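Local atomic coordinates of oxidoreductase (Bordetella pertussis, PDB entry 3Q2K), a protein that probably catalyses the NAD-dependent oxidation of the sugar of UDP-GlcNAcA, a step required for making 2,3-diacetamido-2,3-dideoxy-D-mannuronic acid. Residues Q159-A164 and G279-G284; H211-L216 and G255-T260. All blocks are in the same frame, centred on the assembly; numbering follows the deposited sequence.

Contact 1 (Q159-A164 and G279-G284); sequences QLVKKA and GTVRVG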
# COMPACT_ATOMS: atom_id res chain seq x y z
N GLN C 159 -1.42 -12.34 -39.81
CA GLN C 159 -1.05 -11.30 -40.77
C GLN C 159 -2.23 -10.47 -41.27
O GLN C 159 -2.17 -9.24 -41.32
CB GLN C 159 -0.29 -11.88 -41.97
CG GLN C 159 1.21 -12.01 -41.74
CD GLN C 159 1.84 -10.71 -41.25
OE1 GLN C 159 1.67 -9.66 -41.87
NE2 GLN C 159 2.54 -10.76 -40.13
N LEU C 160 -3.33 -11.12 -41.62
CA LEU C 160 -4.51 -10.35 -42.04
C LEU C 160 -5.05 -9.47 -40.91
O LEU C 160 -5.53 -8.36 -41.11
CB LEU C 160 -5.64 -11.29 -42.44
CG LEU C 160 -5.61 -12.04 -43.77
CD1 LEU C 160 -6.79 -13.01 -43.82
CD2 LEU C 160 -5.74 -11.01 -44.87
N VAL C 161 -5.05 -9.99 -39.69
CA VAL C 161 -5.57 -9.14 -38.62
C VAL C 161 -4.63 -7.93 -38.49
O VAL C 161 -5.05 -6.78 -38.37
CB VAL C 161 -5.63 -10.03 -37.36
CG1 VAL C 161 -5.74 -9.20 -36.10
CG2 VAL C 161 -6.83 -10.96 -37.47
N LYS C 162 -3.33 -8.19 -38.54
CA LYS C 162 -2.31 -7.17 -38.32
C LYS C 162 -2.51 -6.08 -39.36
O LYS C 162 -2.52 -4.89 -39.08
CB LYS C 162 -0.94 -7.83 -38.54
CG LYS C 162 0.29 -6.94 -38.50
CD LYS C 162 0.55 -6.48 -37.08
CE LYS C 162 1.99 -6.00 -36.94
NZ LYS C 162 1.88 -4.95 -35.91
N LYS C 163 -2.72 -6.52 -40.60
CA LYS C 163 -2.99 -5.57 -41.66
C LYS C 163 -4.22 -4.71 -41.37
O LYS C 163 -4.20 -3.50 -41.55
CB LYS C 163 -3.10 -6.29 -43.01
CG LYS C 163 -1.78 -6.31 -43.74
CD LYS C 163 -1.41 -7.74 -44.09
CE LYS C 163 -0.05 -7.80 -44.78
NZ LYS C 163 0.53 -9.17 -44.78
N ALA C 164 -5.33 -5.30 -40.93
CA ALA C 164 -6.46 -4.43 -40.65
C ALA C 164 -6.18 -3.50 -39.48
O ALA C 164 -6.62 -2.36 -39.44
CB ALA C 164 -7.70 -5.25 -40.40
N GLY C 279 -14.96 -2.68 -36.21
CA GLY C 279 -14.34 -3.93 -36.63
C GLY C 279 -14.58 -4.94 -35.51
O GLY C 279 -14.59 -4.64 -34.32
N THR C 280 -14.79 -6.19 -35.88
CA THR C 280 -14.87 -7.27 -34.91
C THR C 280 -14.13 -8.45 -35.52
O THR C 280 -14.35 -8.84 -36.66
CB THR C 280 -16.35 -7.62 -34.74
OG1 THR C 280 -16.92 -6.71 -33.79
CG2 THR C 280 -16.46 -9.09 -34.34
N VAL C 281 -13.16 -9.00 -34.81
CA VAL C 281 -12.41 -10.12 -35.36
C VAL C 281 -12.19 -11.17 -34.29
O VAL C 281 -11.90 -10.85 -33.13
CB VAL C 281 -11.07 -9.69 -36.02
CG1 VAL C 281 -10.11 -10.86 -36.19
CG2 VAL C 281 -11.38 -9.15 -37.41
N ARG C 282 -12.33 -12.43 -34.69
CA ARG C 282 -12.04 -13.55 -33.81
C ARG C 282 -11.25 -14.59 -34.58
O ARG C 282 -11.56 -14.97 -35.71
CB ARG C 282 -13.33 -14.10 -33.20
CG ARG C 282 -13.16 -15.44 -32.52
CD ARG C 282 -14.28 -15.63 -31.52
NE ARG C 282 -13.94 -16.71 -30.60
CZ ARG C 282 -14.31 -16.70 -29.33
NH1 ARG C 282 -13.97 -17.70 -28.52
NH2 ARG C 282 -15.01 -15.66 -28.89
N VAL C 283 -10.15 -15.00 -33.96
CA VAL C 283 -9.26 -15.98 -34.56
C VAL C 283 -9.27 -17.12 -33.55
O VAL C 283 -8.68 -17.02 -32.47
CB VAL C 283 -7.82 -15.47 -34.83
CG1 VAL C 283 -7.09 -16.40 -35.80
CG2 VAL C 283 -7.76 -14.07 -35.44
N GLY C 284 -9.98 -18.18 -33.93
CA GLY C 284 -10.00 -19.42 -33.15
C GLY C 284 -9.15 -20.55 -33.67
O GLY C 284 -8.13 -20.34 -34.34
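Val161 of the helix and Val281 of the strand bring the two backbones to their nearest approach, 7.6 Å between their CA atoms, with no hydrogen bond passing between the segments. Val161 points toward the strand and does all the touching from the helix side through one methyl. Val161 CG2 meets Val281 CG1 at 3.5 Å and also reaches Val283 CG2 at 3.8 Å. With CG1 anti to the backbone N (chi1 162°), CG2 is the branch lying opposite the carbonyl carbon, and this methyl faces both strand valines. The side chains of Val161 and Val281 run antiparallel alongside one another, whereas Val161 and Val283 meet at a slant. A short, compact side chain suits Val161, allowing a close helix-to-strand approach, while the beta branching of Val281 and Val283 is well suited to an extended chain. These two present their side chains on the same face of the strand. Between them Arg282 points away and forms salt bridges with Glu269 of its own chain and with Glu269 of a second subunit. Helix 156-166 thus packs through apolar side chains on one face of the mixed sheet, while the other face meets a second subunit, an arrangement characteristic of the C-terminal alpha/beta domain of the GFO/IDH/MocA oxidoreductases.

Contact 2 (H211-L216 and G255-T260); sequences HYVDLL and GSINVT. With HP7 ((2S,3S,4R,5R,6R)-5-acetamido-6-[[[(2R,3S,4R,5R)-5-(2,4-dioxopyrimidin-1-yl)-3,4-dihydroxy-oxolan-2-yl]methoxy-hydroxy-phosphoryl]oxy-hydroxy-phosphoryl]oxy-3,4-dihydroxy-oxane-2-carboxylic acid), chain V.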
# COMPACT_ATOMS: atom_id res chain seq x y z
N HIS C 211 3.87 -17.19 -27.12
CA HIS C 211 3.44 -16.83 -28.47
C HIS C 211 2.17 -16.00 -28.38
O HIS C 211 1.85 -15.24 -29.30
CB HIS C 211 3.09 -18.06 -29.32
CG HIS C 211 4.15 -19.13 -29.31
ND1 HIS C 211 5.21 -19.12 -30.19
CD2 HIS C 211 4.33 -20.21 -28.52
CE1 HIS C 211 5.98 -20.16 -29.96
NE2 HIS C 211 5.47 -20.85 -28.95
N TYR C 212 1.40 -16.24 -27.32
CA TYR C 212 0.11 -15.56 -27.21
C TYR C 212 0.25 -14.27 -26.43
O TYR C 212 -0.37 -13.27 -26.78
CB TYR C 212 -0.95 -16.49 -26.62
CG TYR C 212 -1.17 -17.61 -27.60
CD1 TYR C 212 -2.25 -17.59 -28.47
CD2 TYR C 212 -0.25 -18.64 -27.71
CE1 TYR C 212 -2.41 -18.60 -29.40
CE2 TYR C 212 -0.39 -19.64 -28.65
CZ TYR C 212 -1.47 -19.60 -29.50
OH TYR C 212 -1.65 -20.61 -30.42
N VAL C 213 1.08 -14.26 -25.40
CA VAL C 213 1.43 -13.01 -24.75
C VAL C 213 2.03 -12.04 -25.75
O VAL C 213 1.68 -10.86 -25.70
CB VAL C 213 2.34 -13.24 -23.54
CG1 VAL C 213 2.82 -11.94 -22.94
CG2 VAL C 213 1.53 -14.00 -22.52
N ASP C 214 2.81 -12.56 -26.70
CA ASP C 214 3.47 -11.79 -27.75
C ASP C 214 2.46 -11.02 -28.60
O ASP C 214 2.73 -9.90 -29.00
CB ASP C 214 4.30 -12.69 -28.68
CG ASP C 214 5.05 -11.90 -29.74
OD1 ASP C 214 5.87 -11.02 -29.39
OD2 ASP C 214 4.85 -12.14 -30.95
N LEU C 215 1.30 -11.62 -28.86
CA LEU C 215 0.26 -10.95 -29.65
C LEU C 215 -0.31 -9.68 -29.03
O LEU C 215 -0.78 -8.81 -29.76
CB LEU C 215 -0.92 -11.90 -29.87
CG LEU C 215 -0.55 -13.28 -30.43
CD1 LEU C 215 -1.83 -14.03 -30.79
CD2 LEU C 215 0.28 -13.08 -31.69
N LEU C 216 -0.29 -9.58 -27.70
CA LEU C 216 -0.83 -8.41 -27.01
C LEU C 216 -0.22 -7.10 -27.48
O LEU C 216 -0.92 -6.17 -27.86
CB LEU C 216 -0.73 -8.55 -25.49
CG LEU C 216 -1.40 -9.85 -25.04
CD1 LEU C 216 -1.12 -10.12 -23.56
CD2 LEU C 216 -2.89 -9.79 -25.29
N GLY C 255 -8.57 -5.95 -21.69
CA GLY C 255 -8.97 -7.31 -22.00
C GLY C 255 -8.31 -8.24 -20.99
O GLY C 255 -7.89 -7.81 -19.91
N SER C 256 -8.27 -9.50 -21.40
CA SER C 256 -7.61 -10.56 -20.64
C SER C 256 -7.00 -11.68 -21.49
O SER C 256 -7.34 -11.89 -22.66
CB SER C 256 -8.57 -11.20 -19.64
OG SER C 256 -9.65 -11.82 -20.30
N ILE C 257 -6.08 -12.37 -20.83
CA ILE C 257 -5.43 -13.54 -21.37
C ILE C 257 -5.68 -14.67 -20.40
O ILE C 257 -5.40 -14.55 -19.21
CB ILE C 257 -3.94 -13.33 -21.70
CG1 ILE C 257 -3.35 -14.63 -22.25
CG2 ILE C 257 -3.18 -12.76 -20.49
CD1 ILE C 257 -1.94 -14.58 -22.81
N ASN C 258 -6.29 -15.74 -20.91
CA ASN C 258 -6.71 -16.85 -20.08
C ASN C 258 -5.99 -18.14 -20.45
O ASN C 258 -6.07 -18.65 -21.57
CB ASN C 258 -8.23 -16.99 -20.13
CG ASN C 258 -8.93 -15.64 -19.96
OD1 ASN C 258 -9.04 -15.16 -18.83
ND2 ASN C 258 -9.38 -15.00 -21.03
N VAL C 259 -5.24 -18.69 -19.50
CA VAL C 259 -4.30 -19.75 -19.85
C VAL C 259 -4.40 -20.93 -18.89
O VAL C 259 -4.42 -20.71 -17.68
CB VAL C 259 -2.86 -19.19 -19.77
CG1 VAL C 259 -1.82 -20.26 -20.01
CG2 VAL C 259 -2.68 -18.09 -20.82
N THR C 260 -4.49 -22.15 -19.42
CA THR C 260 -4.30 -23.36 -18.62
C THR C 260 -3.76 -24.52 -19.45
O THR C 260 -4.04 -24.67 -20.64
CB THR C 260 -5.56 -23.84 -17.87
OG1 THR C 260 -5.18 -24.89 -16.97
CG2 THR C 260 -6.60 -24.35 -18.84
N1 HP7 V . 0.13 -32.38 -25.78
C2 HP7 V . -0.82 -33.10 -25.16
O2 HP7 V . -0.64 -33.87 -24.20
N3 HP7 V . -2.09 -33.01 -25.58
C4 HP7 V . -2.40 -32.19 -26.60
O4 HP7 V . -3.62 -32.13 -26.88
C5 HP7 V . -1.43 -31.43 -27.25
C6 HP7 V . -0.12 -31.55 -26.80
PA HP7 V . 3.07 -30.09 -29.34
PB HP7 V . 4.68 -27.92 -30.27
O'P HP7 V . 4.80 -27.66 -24.86
O'Q HP7 V . 6.91 -27.65 -25.00
C1' HP7 V . 4.30 -25.94 -28.59
O1A HP7 V . 1.74 -29.73 -29.97
O1B HP7 V . 3.73 -27.46 -31.34
C1C HP7 V . 1.50 -32.51 -25.28
C2' HP7 V . 4.68 -24.46 -28.56
N2' HP7 V . 4.83 -23.82 -29.86
O2A HP7 V . 3.95 -31.21 -29.85
O2B HP7 V . 5.93 -28.71 -30.55
C2C HP7 V . 2.23 -33.57 -26.09
O2C HP7 V . 3.12 -34.23 -25.18
C3' HP7 V . 6.05 -24.32 -27.90
O3' HP7 V . 6.54 -22.97 -27.81
O3A HP7 V . 3.88 -28.72 -29.12
O3B HP7 V . 5.19 -26.58 -29.50
C3C HP7 V . 3.18 -32.71 -26.90
O3C HP7 V . 4.31 -33.51 -27.22
C4' HP7 V . 5.98 -25.06 -26.56
O4' HP7 V . 7.28 -24.92 -25.97
C4C HP7 V . 3.53 -31.57 -25.95
O4C HP7 V . 2.22 -31.29 -25.45
C5' HP7 V . 5.72 -26.55 -26.78
O5' HP7 V . 4.42 -26.64 -27.34
C5C HP7 V . 3.89 -30.38 -26.83
O5C HP7 V . 2.82 -30.34 -27.77
C6' HP7 V . 5.82 -27.31 -25.49
C7' HP7 V . 3.79 -23.32 -30.52
O7' HP7 V . 2.71 -23.31 -29.94
C8' HP7 V . 3.94 -22.78 -31.92
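Ile257, on strand 254-260, extends its side chain toward helix 210-220 and meets Val213 and Tyr212 there. From CB, the chain runs through CG1, anti to the backbone N (chi1 179°), and stays extended to CD1; CG2 occupies the place between the backbone N and the carbonyl carbon. On the strand side, the side chain packs on Ala245 of the adjoining strand. Ile257 CD1 makes the close contacts with the helix: Val213 CG2 lies 3.5 Å from it, the two side chains crossing at about a right angle, and Tyr212 CB is more distant at 4.4 Å. An unbranched end suits this place, because Ile257 CD1 can reach the helix backbone, 4.0 Å from Val213 N. The Tyr212 ring turns off to pack on Val178 and Val180. Ser256 and Asn258 flank Ile257 on the strand, and Asn258 ND2 donates to Ser256 OG at 3.3 Å; across the interface Asn258 OD1 bonds to Ser256 OG of a second subunit and the reverse, and the two Ser256 hydroxyls also bond to each other.

At the start of the helix segment, His211 turns to the nucleotide sugar. His211 NE2 and O3' of HP7 are 2.6 Å apart in a nearly straight hydrogen bond (173°), with O3' at the ring edge in plane, and the acetamido methyl C8' of HP7 sits 3.8 Å above one face of the His211 ring, toward the rim. The ligand's 3'-hydroxyl is therefore held by an imidazole that also touches NADH, whereas the valine–isoleucine contact is purely apolar.

Overall arrangement
Both contacts lay a helix against the same mixed sheet of the C-terminal alpha/beta domain: contact 1 through strand 279-284 and contact 2 through strand 254-260. Their centres are 15 Å apart and their nearest atoms about 7 Å, so they do not touch directly. Helix 210-220 bridges the gap, since its Leu219 packs on Val161 of contact 1. Contact 2 contains His211 and so borders the nucleotide-sugar and NADH pocket, whereas the side chain of Val283 in contact 1 remains about 13 Å from the sugar nucleotide. Both strands also reach a second subunit, which places the pocket-bearing helix and the subunit interface on opposite faces of one sheet.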